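Side-chain contacts in 6-pyruvoyl tetrahydropterin synthase (Plasmodium falciparum, PDB 1Y13), which is a zinc-binding enzyme with the T-fold that assembles as a hexamer and holds biopterin in pockets shared between subunits: residues A[76-81]-A[147-152]; A[100-103]-A[108-111]; A[129-132]-A[136-139]. One frame throughout, in Å; residues are numbered along the deposited sequence.

In the fold
Along the chain, interaction 1 spans the other two: segment 76-81 comes first, the hairpin of interaction 2 and then the loop and helix of interaction 3 follow, and segment 147-152 comes last. Interactions 1 and 3 share helix 135-150, with centres about 18 Å apart: one lies on its final turn beside helix 72-86, the other at its beginning. Interaction 2, on strands 99-104 and 107-112, lies about 32 Å centre to centre from interaction 1, on the opposite side of the chain's centre, and about 18 Å from interaction 3. Thus a single helix connects the helix pairing with the biopterin pocket, while the hairpin lies out at the chain's periphery.

Interaction 1: A[76-81]-A[147-152]; sequences KEKVKK and IEEMDV
The flat carboxylate of Glu149 meets the extended side chain of Lys81 at about a right angle. Lys81 NZ approaches Glu149 OE1 from the syn side at 3.0 Å, 28° out of the carboxylate plane, to form a salt bridge, while Lys81 CE packs against Glu149 OE2 at 3.3 Å. With CG anti to the backbone N (chi1 -174°) and the chain straight beyond it, Lys81 reaches from one helix to the carboxylate on the other, at the exposed rim of the contact. Lys78 uses its length differently. Bent at chi2 (-49°), it lays its methylenes on the other helix: CG touches CG of Met150, a selenomethionine, at 3.7 Å, and CD lies 3.9 Å from Glu149 CB. Its ammonium stays beyond salt-bridge range, with NZ 4.2 Å from Glu149 OE1, yet it probably adds to the positive field around that carboxylate. A long aliphatic chain with a charged end thus suits the border between core and solvent. Helix 72-86 and helix 135-150 pack together on the antiparallel sheet of the T-fold: Val79 reaches Val55 and Leu57 of strand 49-62, while Met150 touches Leu75 of the partner helix and Ile163 of strand 162-168.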
ATOM      1  N   LYS A  76       7.014  -2.969 -19.331  1.00 56.28           N
ATOM      2  CA  LYS A  76       6.026  -3.879 -18.746  1.00 57.47           C
ATOM      3  C   LYS A  76       6.009  -5.222 -19.456  1.00 58.55           C
ATOM      4  O   LYS A  76       5.986  -6.274 -18.806  1.00 56.72           O
ATOM      5  CB  LYS A  76       4.626  -3.283 -18.765  1.00 59.43           C
ATOM      6  CG  LYS A  76       4.455  -2.145 -17.779  1.00 68.20           C
ATOM      7  CD  LYS A  76       3.047  -1.560 -17.910  1.00 76.09           C
ATOM      8  CE  LYS A  76       2.703  -0.683 -16.718  1.00 72.69           C
ATOM      9  NZ  LYS A  76       2.286  -1.450 -15.502  1.00 69.48           N
ATOM     10  N   GLU A  77       6.039  -5.170 -20.789  1.00 57.18           N
ATOM     11  CA  GLU A  77       5.990  -6.372 -21.627  1.00 58.40           C
ATOM     12  C   GLU A  77       7.216  -7.246 -21.355  1.00 58.63           C
ATOM     13  O   GLU A  77       7.095  -8.464 -21.251  1.00 58.39           O
ATOM     14  CB  GLU A  77       5.872  -5.991 -23.114  1.00 55.51           C
ATOM     15  CG  GLU A  77       5.886  -7.149 -24.090  1.00 65.34           C
ATOM     16  CD  GLU A  77       6.142  -6.703 -25.527  1.00 68.47           C
ATOM     17  N   LYS A  78       8.388  -6.625 -21.193  1.00 58.28           N
ATOM     18  CA  LYS A  78       9.616  -7.402 -20.954  1.00 57.88           C
ATOM     19  C   LYS A  78       9.695  -8.000 -19.545  1.00 58.30           C
ATOM     20  O   LYS A  78      10.151  -9.137 -19.369  1.00 59.64           O
ATOM     21  CB  LYS A  78      10.862  -6.586 -21.250  1.00 54.61           C
ATOM     22  CG  LYS A  78      10.969  -6.077 -22.666  1.00 57.64           C
ATOM     23  CD  LYS A  78      10.711  -7.156 -23.687  1.00 60.33           C
ATOM     24  CE  LYS A  78      10.758  -6.576 -25.110  1.00 68.59           C
ATOM     25  NZ  LYS A  78      10.651  -7.675 -26.113  1.00 71.42           N
ATOM     26  N   VAL A  79       9.263  -7.244 -18.540  1.00 58.90           N
ATOM     27  CA  VAL A  79       9.217  -7.781 -17.178  1.00 58.11           C
ATOM     28  C   VAL A  79       8.230  -8.945 -17.100  1.00 59.26           C
ATOM     29  O   VAL A  79       8.536  -9.950 -16.459  1.00 60.02           O
ATOM     30  CB  VAL A  79       8.827  -6.732 -16.111  1.00 61.66           C
ATOM     31  CG1 VAL A  79       8.681  -7.406 -14.743  1.00 59.31           C
ATOM     32  CG2 VAL A  79       9.842  -5.588 -16.063  1.00 56.70           C
ATOM     33  N   LYS A  80       7.062  -8.807 -17.731  1.00 57.40           N
ATOM     34  CA  LYS A  80       6.045  -9.861 -17.664  1.00 58.26           C
ATOM     35  C   LYS A  80       6.558 -11.155 -18.279  1.00 58.79           C
ATOM     36  O   LYS A  80       6.330 -12.255 -17.749  1.00 59.54           O
ATOM     37  CB  LYS A  80       4.743  -9.423 -18.316  1.00 59.12           C
ATOM     38  CG  LYS A  80       3.821  -8.695 -17.373  1.00 65.96           C
ATOM     39  CE  LYS A  80       1.469  -5.804 -17.723  1.00 74.65           C
ATOM     40  N   LYS A  81       7.281 -11.026 -19.375  1.00 57.76           N
ATOM     41  CA  LYS A  81       7.815 -12.181 -20.081  1.00 56.63           C
ATOM     42  C   LYS A  81       8.797 -12.959 -19.219  1.00 57.89           C
ATOM     43  O   LYS A  81       8.724 -14.182 -19.135  1.00 58.79           O
ATOM     44  CB  LYS A  81       8.505 -11.716 -21.361  1.00 60.09           C
ATOM     45  CG  LYS A  81       8.976 -12.840 -22.255  1.00 60.89           C
ATOM     46  CD  LYS A  81       9.549 -12.263 -23.536  1.00 62.95           C
ATOM     47  CE  LYS A  81      10.145 -13.364 -24.392  1.00 66.46           C
ATOM     48  NZ  LYS A  81      10.649 -12.828 -25.684  1.00 67.79           N
ATOM     49  N   ILE A 147      17.949  -7.360 -19.723  1.00 59.91           N
ATOM     50  CA  ILE A 147      18.849  -6.639 -20.589  1.00 59.07           C
ATOM     51  C   ILE A 147      18.877  -7.284 -21.979  1.00 59.47           C
ATOM     52  O   ILE A 147      18.880  -6.583 -22.993  1.00 61.26           O
ATOM     53  CB  ILE A 147      20.247  -6.512 -19.958  1.00 62.30           C
ATOM     54  CG1 ILE A 147      20.207  -5.437 -18.850  1.00 61.99           C
ATOM     55  CG2 ILE A 147      21.272  -6.143 -21.010  1.00 61.19           C
ATOM     56  CD1 ILE A 147      21.510  -5.335 -18.054  1.00 64.02           C
ATOM     57  N   GLU A 148      18.879  -8.612 -22.039  1.00 60.01           N
ATOM     58  CA  GLU A 148      18.806  -9.305 -23.337  1.00 59.24           C
ATOM     59  C   GLU A 148      17.453  -9.073 -24.020  1.00 58.43           C
ATOM     60  O   GLU A 148      17.408  -8.809 -25.219  1.00 59.25           O
ATOM     61  CB  GLU A 148      19.021 -10.814 -23.163  1.00 64.21           C
ATOM     62  CG  GLU A 148      20.472 -11.232 -22.918  1.00 70.12           C
ATOM     63  CD  GLU A 148      20.626 -12.725 -22.560  1.00 72.78           C
ATOM     64  OE1 GLU A 148      19.602 -13.455 -22.477  1.00 74.04           O
ATOM     65  OE2 GLU A 148      21.787 -13.167 -22.360  1.00 78.50           O
ATOM     66  N   GLU A 149      16.358  -9.205 -23.260  1.00 59.30           N
ATOM     67  CA  GLU A 149      15.005  -8.994 -23.817  1.00 59.17           C
ATOM     68  C   GLU A 149      14.847  -7.623 -24.446  1.00 58.52           C
ATOM     69  O   GLU A 149      14.338  -7.497 -25.569  1.00 58.72           O
ATOM     70  CB  GLU A 149      13.904  -9.144 -22.759  1.00 58.88           C
ATOM     71  CG  GLU A 149      13.626 -10.564 -22.287  1.00 62.99           C
ATOM     72  CD  GLU A 149      13.133 -11.485 -23.398  1.00 72.91           C
ATOM     73  OE1 GLU A 149      12.749 -10.979 -24.494  1.00 70.72           O
ATOM     74  OE2 GLU A 149      13.137 -12.722 -23.166  1.00 73.66           O
HETATM   75  N   MSE A 150      15.270  -6.599 -23.709  1.00 59.13           N
HETATM   76  CA  MSE A 150      15.107  -5.204 -24.143  1.00 60.03           C
HETATM   77  C   MSE A 150      16.058  -4.843 -25.252  1.00 58.76           C
HETATM   78  O   MSE A 150      15.886  -3.823 -25.919  1.00 60.33           O
HETATM   79  CB  MSE A 150      15.299  -4.252 -22.977  1.00 58.26           C
HETATM   80  CG  MSE A 150      14.199  -4.383 -21.989  1.00 67.53           C
HETATM   81 SE   MSE A 150      14.383  -2.972 -20.711  1.00 94.04          SE
HETATM   82  CE  MSE A 150      15.892  -3.696 -19.534  1.00 75.87           C
ATOM     83  N   ASP A 151      17.065  -5.686 -25.443  1.00 59.43           N
ATOM     84  CA  ASP A 151      18.018  -5.513 -26.517  1.00 58.07           C
ATOM     85  C   ASP A 151      18.947  -4.348 -26.199  1.00 59.57           C
ATOM     86  O   ASP A 151      18.541  -3.184 -26.250  1.00 60.35           O
ATOM     87  CB  ASP A 151      17.283  -5.270 -27.847  1.00 57.91           C
ATOM     88  CG  ASP A 151      18.234  -4.981 -29.005  1.00 70.90           C
ATOM     89  OD1 ASP A 151      19.279  -5.667 -29.117  1.00 78.68           O
ATOM     90  OD2 ASP A 151      17.930  -4.071 -29.815  1.00 72.93           O
ATOM     91  N   VAL A 152      20.214  -4.665 -25.937  1.00 60.70           N
ATOM     92  CA  VAL A 152      21.203  -3.650 -25.557  1.00 58.78           C
ATOM     93  C   VAL A 152      21.383  -2.499 -26.568  1.00 58.49           C
ATOM     94  O   VAL A 152      21.722  -1.378 -26.169  1.00 60.50           O
ATOM     95  CB  VAL A 152      22.562  -4.308 -25.200  1.00 65.43           C
ATOM     96  CG1 VAL A 152      23.233  -4.911 -26.457  1.00 59.93           C
ATOM     97  CG2 VAL A 152      23.487  -3.304 -24.489  1.00 64.35           C
TER

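Interaction 2: A[100-103]-A[108-111]; sequences KFEN and IKII
Phe101 lies alongside Ile110 on one face of a beta hairpin, the two side chains pointing the same way, with Ile110 CG1 at the edge of the phenyl ring, 4.1 Å from Phe101 CD1. The residues form a non-hydrogen-bonded antiparallel pair. On the same face Ile110 also touches Phe90 and Leu92 of strand 90-93, and Phe101 touches Leu92, so bulky apolar residues suit this side, where the hairpin meets the rest of the chain. Branched isoleucine fits a strand well, and here Ile110 is buried.

The opposite face carries Lys100, Glu102, Lys109 and Ile111. Glu102 sends its carboxylate across the strand boundary, extended beyond CG, where it touches two side chains of the other strand. Lys109 CD lies 3.2 Å from Glu102 OE1, and Ile111 CD1 lies 3.4 Å from Glu102 OE2. The charges of Glu102 and Lys109 remain apart, Lys109 NZ being 4.2 Å from Glu102 OE1; Lys109 NZ also has a long, weak ion pair with Glu117 of strand 117-121. Mixed polar and aliphatic chains are well matched to this less enclosed face.

Between the two strands, paired backbone bonds join Lys100 with Ile111 and Glu102 with Lys109. Between these pairs, Phe101 CA approaches Lys109 O in a CA-H...O contact. Phe101 O itself takes a different donor: the Lys100 chain, turned at chi2 (-87°) and chi4, folds back to place NZ 2.8 Å from that oxygen, tilted 33° from the carbonyl plane.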
ATOM      1  N   LYS A 100      24.049 -32.066  -4.864  1.00 56.76           N
ATOM      2  CA  LYS A 100      24.329 -32.963  -5.991  1.00 57.48           C
ATOM      3  C   LYS A 100      23.022 -33.243  -6.726  1.00 57.54           C
ATOM      4  O   LYS A 100      21.978 -33.429  -6.103  1.00 54.73           O
ATOM      5  CB  LYS A 100      25.010 -34.258  -5.536  1.00 57.93           C
ATOM      6  CG  LYS A 100      25.649 -35.067  -6.662  1.00 62.80           C
ATOM      7  CD  LYS A 100      24.671 -36.059  -7.350  1.00 69.38           C
ATOM      8  CE  LYS A 100      25.288 -36.846  -8.569  1.00 67.05           C
ATOM      9  NZ  LYS A 100      25.592 -36.002  -9.840  1.00 58.74           N
ATOM     10  N   PHE A 101      23.066 -33.215  -8.050  1.00 51.37           N
ATOM     11  CA  PHE A 101      21.848 -33.365  -8.825  1.00 51.51           C
ATOM     12  C   PHE A 101      21.924 -34.645  -9.634  1.00 56.70           C
ATOM     13  O   PHE A 101      22.966 -34.976 -10.191  1.00 57.60           O
ATOM     14  CB  PHE A 101      21.643 -32.180  -9.755  1.00 53.98           C
ATOM     15  CG  PHE A 101      21.649 -30.836  -9.078  1.00 56.46           C
ATOM     16  CD1 PHE A 101      20.556 -30.403  -8.340  1.00 55.28           C
ATOM     17  CD2 PHE A 101      22.740 -29.982  -9.215  1.00 55.81           C
ATOM     18  CE1 PHE A 101      20.551 -29.139  -7.726  1.00 61.49           C
ATOM     19  CE2 PHE A 101      22.744 -28.724  -8.616  1.00 55.05           C
ATOM     20  CZ  PHE A 101      21.629 -28.289  -7.894  1.00 52.17           C
ATOM     21  N   GLU A 102      20.829 -35.383  -9.673  1.00 55.19           N
ATOM     22  CA  GLU A 102      20.757 -36.583 -10.489  1.00 61.83           C
ATOM     23  C   GLU A 102      19.482 -36.482 -11.297  1.00 59.65           C
ATOM     24  O   GLU A 102      18.519 -35.869 -10.869  1.00 57.12           O
ATOM     25  CB  GLU A 102      20.757 -37.846  -9.620  1.00 61.19           C
ATOM     26  CG  GLU A 102      21.988 -37.913  -8.707  1.00 70.31           C
ATOM     27  CD  GLU A 102      21.976 -39.059  -7.690  1.00 73.40           C
ATOM     28  OE1 GLU A 102      20.893 -39.613  -7.392  1.00 71.83           O
ATOM     29  OE2 GLU A 102      23.072 -39.399  -7.182  1.00 81.82           O
ATOM     30  N   ASN A 103      19.486 -37.050 -12.487  1.00 54.81           N
ATOM     31  CA  ASN A 103      18.308 -37.000 -13.305  1.00 57.63           C
ATOM     32  C   ASN A 103      18.027 -38.426 -13.661  1.00 60.08           C
ATOM     33  O   ASN A 103      18.730 -38.996 -14.477  1.00 59.67           O
ATOM     34  CB  ASN A 103      18.558 -36.152 -14.560  1.00 56.38           C
ATOM     35  CG  ASN A 103      17.409 -36.212 -15.558  1.00 63.53           C
ATOM     36  OD1 ASN A 103      16.268 -36.531 -15.216  1.00 68.58           O
ATOM     37  ND2 ASN A 103      17.713 -35.894 -16.812  1.00 67.93           N
ATOM     38  N   ILE A 108      14.167 -35.158 -11.194  1.00 55.92           N
ATOM     39  CA  ILE A 108      15.413 -34.643 -10.711  1.00 56.41           C
ATOM     40  C   ILE A 108      15.506 -34.931  -9.224  1.00 58.38           C
ATOM     41  O   ILE A 108      14.607 -34.578  -8.474  1.00 57.81           O
ATOM     42  CB  ILE A 108      15.484 -33.141 -10.993  1.00 58.37           C
ATOM     43  CG1 ILE A 108      15.644 -32.935 -12.506  1.00 60.44           C
ATOM     44  CG2 ILE A 108      16.641 -32.479 -10.233  1.00 56.19           C
ATOM     45  CD1 ILE A 108      15.267 -31.586 -12.989  1.00 57.46           C
ATOM     46  N   LYS A 109      16.587 -35.591  -8.821  1.00 55.97           N
ATOM     47  CA  LYS A 109      16.876 -35.853  -7.420  1.00 57.29           C
ATOM     48  C   LYS A 109      17.913 -34.845  -6.945  1.00 57.88           C
ATOM     49  O   LYS A 109      18.871 -34.570  -7.653  1.00 58.02           O
ATOM     50  CB  LYS A 109      17.452 -37.248  -7.232  1.00 55.85           C
ATOM     51  CG  LYS A 109      17.468 -37.712  -5.773  1.00 64.60           C
ATOM     52  CD  LYS A 109      18.244 -39.028  -5.640  1.00 63.25           C
ATOM     53  CE  LYS A 109      17.609 -39.924  -4.601  1.00 75.05           C
ATOM     54  NZ  LYS A 109      18.308 -41.263  -4.580  1.00 75.05           N
ATOM     55  N   ILE A 110      17.713 -34.286  -5.758  1.00 55.81           N
ATOM     56  CA  ILE A 110      18.689 -33.392  -5.165  1.00 57.23           C
ATOM     57  C   ILE A 110      19.177 -34.015  -3.870  1.00 58.71           C
ATOM     58  O   ILE A 110      18.389 -34.319  -2.994  1.00 58.61           O
ATOM     59  CB  ILE A 110      18.109 -32.013  -4.784  1.00 56.54           C
ATOM     60  CG1 ILE A 110      17.403 -31.342  -5.952  1.00 57.91           C
ATOM     61  CG2 ILE A 110      19.192 -31.097  -4.267  1.00 60.14           C
ATOM     62  CD1 ILE A 110      16.831 -30.004  -5.533  1.00 61.94           C
ATOM     63  N   ILE A 111      20.488 -34.157  -3.739  1.00 57.48           N
ATOM     64  CA  ILE A 111      21.071 -34.707  -2.521  1.00 58.26           C
ATOM     65  C   ILE A 111      21.879 -33.615  -1.819  1.00 58.14           C
ATOM     66  O   ILE A 111      22.773 -32.997  -2.422  1.00 57.83           O
ATOM     67  CB  ILE A 111      21.950 -35.918  -2.858  1.00 59.63           C
ATOM     68  CG1 ILE A 111      21.098 -36.974  -3.570  1.00 62.37           C
ATOM     69  CG2 ILE A 111      22.584 -36.493  -1.606  1.00 66.13           C
ATOM     70  CD1 ILE A 111      21.886 -38.061  -4.258  1.00 68.48           C
TER

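Interaction 3: A[129-132]-A[136-139]. With BIO (biopterin), chain E.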
ATOM      1  N   PRO A 129      21.037 -20.731 -13.796  1.00 56.19           N
ATOM      2  CA  PRO A 129      22.498 -20.750 -13.706  1.00 56.96           C
ATOM      3  C   PRO A 129      22.986 -19.869 -12.560  1.00 57.44           C
ATOM      4  O   PRO A 129      23.642 -18.853 -12.791  1.00 55.43           O
ATOM      5  CB  PRO A 129      22.931 -20.186 -15.071  1.00 57.14           C
ATOM      6  CG  PRO A 129      21.796 -19.237 -15.454  1.00 55.44           C
ATOM      7  CD  PRO A 129      20.545 -19.867 -14.886  1.00 52.61           C
ATOM      8  N   ILE A 130      22.641 -20.264 -11.329  1.00 57.27           N
ATOM      9  CA  ILE A 130      22.981 -19.515 -10.119  1.00 55.70           C
ATOM     10  C   ILE A 130      23.481 -20.485  -9.052  1.00 56.27           C
ATOM     11  O   ILE A 130      23.117 -21.661  -9.074  1.00 54.60           O
ATOM     12  CB  ILE A 130      21.748 -18.671  -9.604  1.00 55.72           C
ATOM     13  CG1 ILE A 130      20.548 -19.571  -9.278  1.00 53.90           C
ATOM     14  CG2 ILE A 130      21.342 -17.609 -10.646  1.00 55.06           C
ATOM     15  CD1 ILE A 130      19.335 -18.816  -8.696  1.00 52.24           C
ATOM     16  N   LYS A 131      24.281 -20.007  -8.103  1.00 55.71           N
ATOM     17  CA  LYS A 131      24.829 -20.896  -7.081  1.00 57.66           C
ATOM     18  C   LYS A 131      23.876 -21.095  -5.910  1.00 56.81           C
ATOM     19  O   LYS A 131      23.880 -22.150  -5.280  1.00 55.10           O
ATOM     20  CB  LYS A 131      26.191 -20.438  -6.540  1.00 58.25           C
ATOM     21  CG  LYS A 131      27.240 -20.096  -7.559  1.00 67.05           C
ATOM     22  CD  LYS A 131      28.591 -19.788  -6.886  1.00 70.60           C
ATOM     23  CE  LYS A 131      29.347 -21.037  -6.379  1.00 68.18           C
ATOM     24  NZ  LYS A 131      30.848 -20.705  -6.295  1.00 67.74           N
ATOM     25  N   HIS A 132      23.078 -20.072  -5.610  1.00 56.24           N
ATOM     26  CA  HIS A 132      22.073 -20.140  -4.557  1.00 56.60           C
ATOM     27  C   HIS A 132      20.779 -19.512  -5.050  1.00 56.31           C
ATOM     28  O   HIS A 132      20.803 -18.550  -5.801  1.00 54.61           O
ATOM     29  CB  HIS A 132      22.511 -19.395  -3.293  1.00 48.51           C
ATOM     30  CG  HIS A 132      23.916 -19.642  -2.879  1.00 53.04           C
ATOM     31  ND1 HIS A 132      24.989 -19.035  -3.496  1.00 54.94           N
ATOM     32  CD2 HIS A 132      24.434 -20.426  -1.906  1.00 52.94           C
ATOM     33  CE1 HIS A 132      26.108 -19.436  -2.922  1.00 54.45           C
ATOM     34  NE2 HIS A 132      25.797 -20.285  -1.958  1.00 54.58           N
ATOM     35  N   GLU A 136      19.006 -12.002  -4.076  1.00 55.96           N
ATOM     36  CA  GLU A 136      20.144 -11.372  -4.761  1.00 57.51           C
ATOM     37  C   GLU A 136      20.538 -12.092  -6.051  1.00 57.07           C
ATOM     38  O   GLU A 136      20.634 -11.473  -7.086  1.00 56.69           O
ATOM     39  CB  GLU A 136      21.385 -11.297  -3.846  1.00 53.27           C
ATOM     40  CG  GLU A 136      21.262 -10.358  -2.644  1.00 60.95           C
ATOM     41  CD  GLU A 136      20.827 -11.091  -1.380  1.00 60.19           C
ATOM     42  OE1 GLU A 136      19.953 -11.980  -1.486  1.00 56.74           O
ATOM     43  OE2 GLU A 136      21.376 -10.796  -0.291  1.00 55.54           O
ATOM     44  N   GLU A 137      20.782 -13.400  -5.981  1.00 56.81           N
ATOM     45  CA  GLU A 137      21.223 -14.148  -7.164  1.00 56.46           C
ATOM     46  C   GLU A 137      20.126 -14.323  -8.219  1.00 57.22           C
ATOM     47  O   GLU A 137      20.398 -14.243  -9.418  1.00 56.76           O
ATOM     48  CB  GLU A 137      21.848 -15.470  -6.743  1.00 51.61           C
ATOM     49  CG  GLU A 137      23.194 -15.260  -6.014  1.00 60.63           C
ATOM     50  CD  GLU A 137      23.997 -16.545  -5.795  1.00 65.80           C
ATOM     51  OE1 GLU A 137      23.979 -17.432  -6.674  1.00 75.64           O
ATOM     52  OE2 GLU A 137      24.671 -16.669  -4.748  1.00 70.90           O
ATOM     53  N   ILE A 138      18.880 -14.544  -7.768  1.00 57.75           N
ATOM     54  CA  ILE A 138      17.731 -14.538  -8.675  1.00 57.33           C
ATOM     55  C   ILE A 138      17.618 -13.153  -9.380  1.00 57.19           C
ATOM     56  O   ILE A 138      17.460 -13.074 -10.595  1.00 56.97           O
ATOM     57  CB  ILE A 138      16.415 -14.935  -7.949  1.00 59.44           C
ATOM     58  CG1 ILE A 138      16.481 -16.397  -7.438  1.00 56.59           C
ATOM     59  CG2 ILE A 138      15.212 -14.760  -8.872  1.00 54.30           C
ATOM     60  CD1 ILE A 138      15.368 -16.753  -6.420  1.00 52.28           C
ATOM     61  N   GLY A 139      17.740 -12.070  -8.624  1.00 57.01           N
ATOM     62  CA  GLY A 139      17.794 -10.715  -9.214  1.00 57.43           C
ATOM     63  C   GLY A 139      18.832 -10.496 -10.307  1.00 57.33           C
ATOM     64  O   GLY A 139      18.529  -9.955 -11.377  1.00 56.83           O
TER
HETATM   65  N1  BIO E 175      18.618 -13.276   2.982  1.00 56.68           N
HETATM   66  N2  BIO E 175      19.791 -11.679   1.764  1.00 56.08           N
HETATM   67  C2  BIO E 175      18.928 -12.733   1.789  1.00 57.30           C
HETATM   68  N3  BIO E 175      18.367 -13.254   0.676  1.00 57.74           N
HETATM   69  C4A BIO E 175      17.127 -14.953   1.891  1.00 57.36           C
HETATM   70  C8A BIO E 175      17.769 -14.344   3.074  1.00 55.39           C
HETATM   71  N8  BIO E 175      17.490 -14.886   4.290  1.00 65.13           N
HETATM   72  C7  BIO E 175      16.656 -15.938   4.447  1.00 60.89           C
HETATM   73  C6  BIO E 175      16.033 -16.504   3.355  1.00 57.20           C
HETATM   74  N5  BIO E 175      16.297 -16.000   2.118  1.00 64.66           N
HETATM   75  C9  BIO E 175      15.095 -17.684   3.517  1.00 67.94           C
HETATM   76  O9  BIO E 175      15.060 -18.551   2.321  1.00 57.58           O
HETATM   77  C10 BIO E 175      13.636 -17.286   3.929  1.00 76.80           C
HETATM   78  O10 BIO E 175      12.791 -17.152   2.768  1.00 60.99           O
HETATM   79  C11 BIO E 175      13.481 -16.018   4.787  1.00 78.44           C
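The loop backbone at Ile130 runs past the first turns of helix 135-150, its CA 6.4 Å from Glu137 CA, and presents the amides of Lys131 and His132 to the Glu137 carboxylate. In this T-fold subunit the loop follows strand 125-128 and leads into the helix. Glu137 OE1 accepts both amides: Lys131 N lies 3.0 Å away, nearly along the C-O direction, whereas His132 N comes from above the carboxylate plane. The other oxygen, Glu137 OE2, receives His132 ND1 at 2.7 Å on its syn side, in a His-carboxylate hydrogen bond with the imidazole and carboxylate planes 89° apart. Three bonds fix the rotation of a buried acid. Glutamate suits the place because its chain, extended beyond CG (chi2 -169°), reaches from helix to loop. One residue further along the helix the contact is apolar, Ile130 CD1 meeting Ile138 CG1 at 3.9 Å.

The preceding residue, Glu136, is part of the biopterin pocket, to which a neighbouring subunit contributes the Ile70 carbonyl and Phe72 amide; Val69 N of the same neighbouring subunit also bonds Glu136 OE2. Both carboxylate oxygens grip the pterin: N3 of biopterin donates to Glu136 OE1 at 3.0 Å, and N2 to Glu136 OE2 at 2.7 Å.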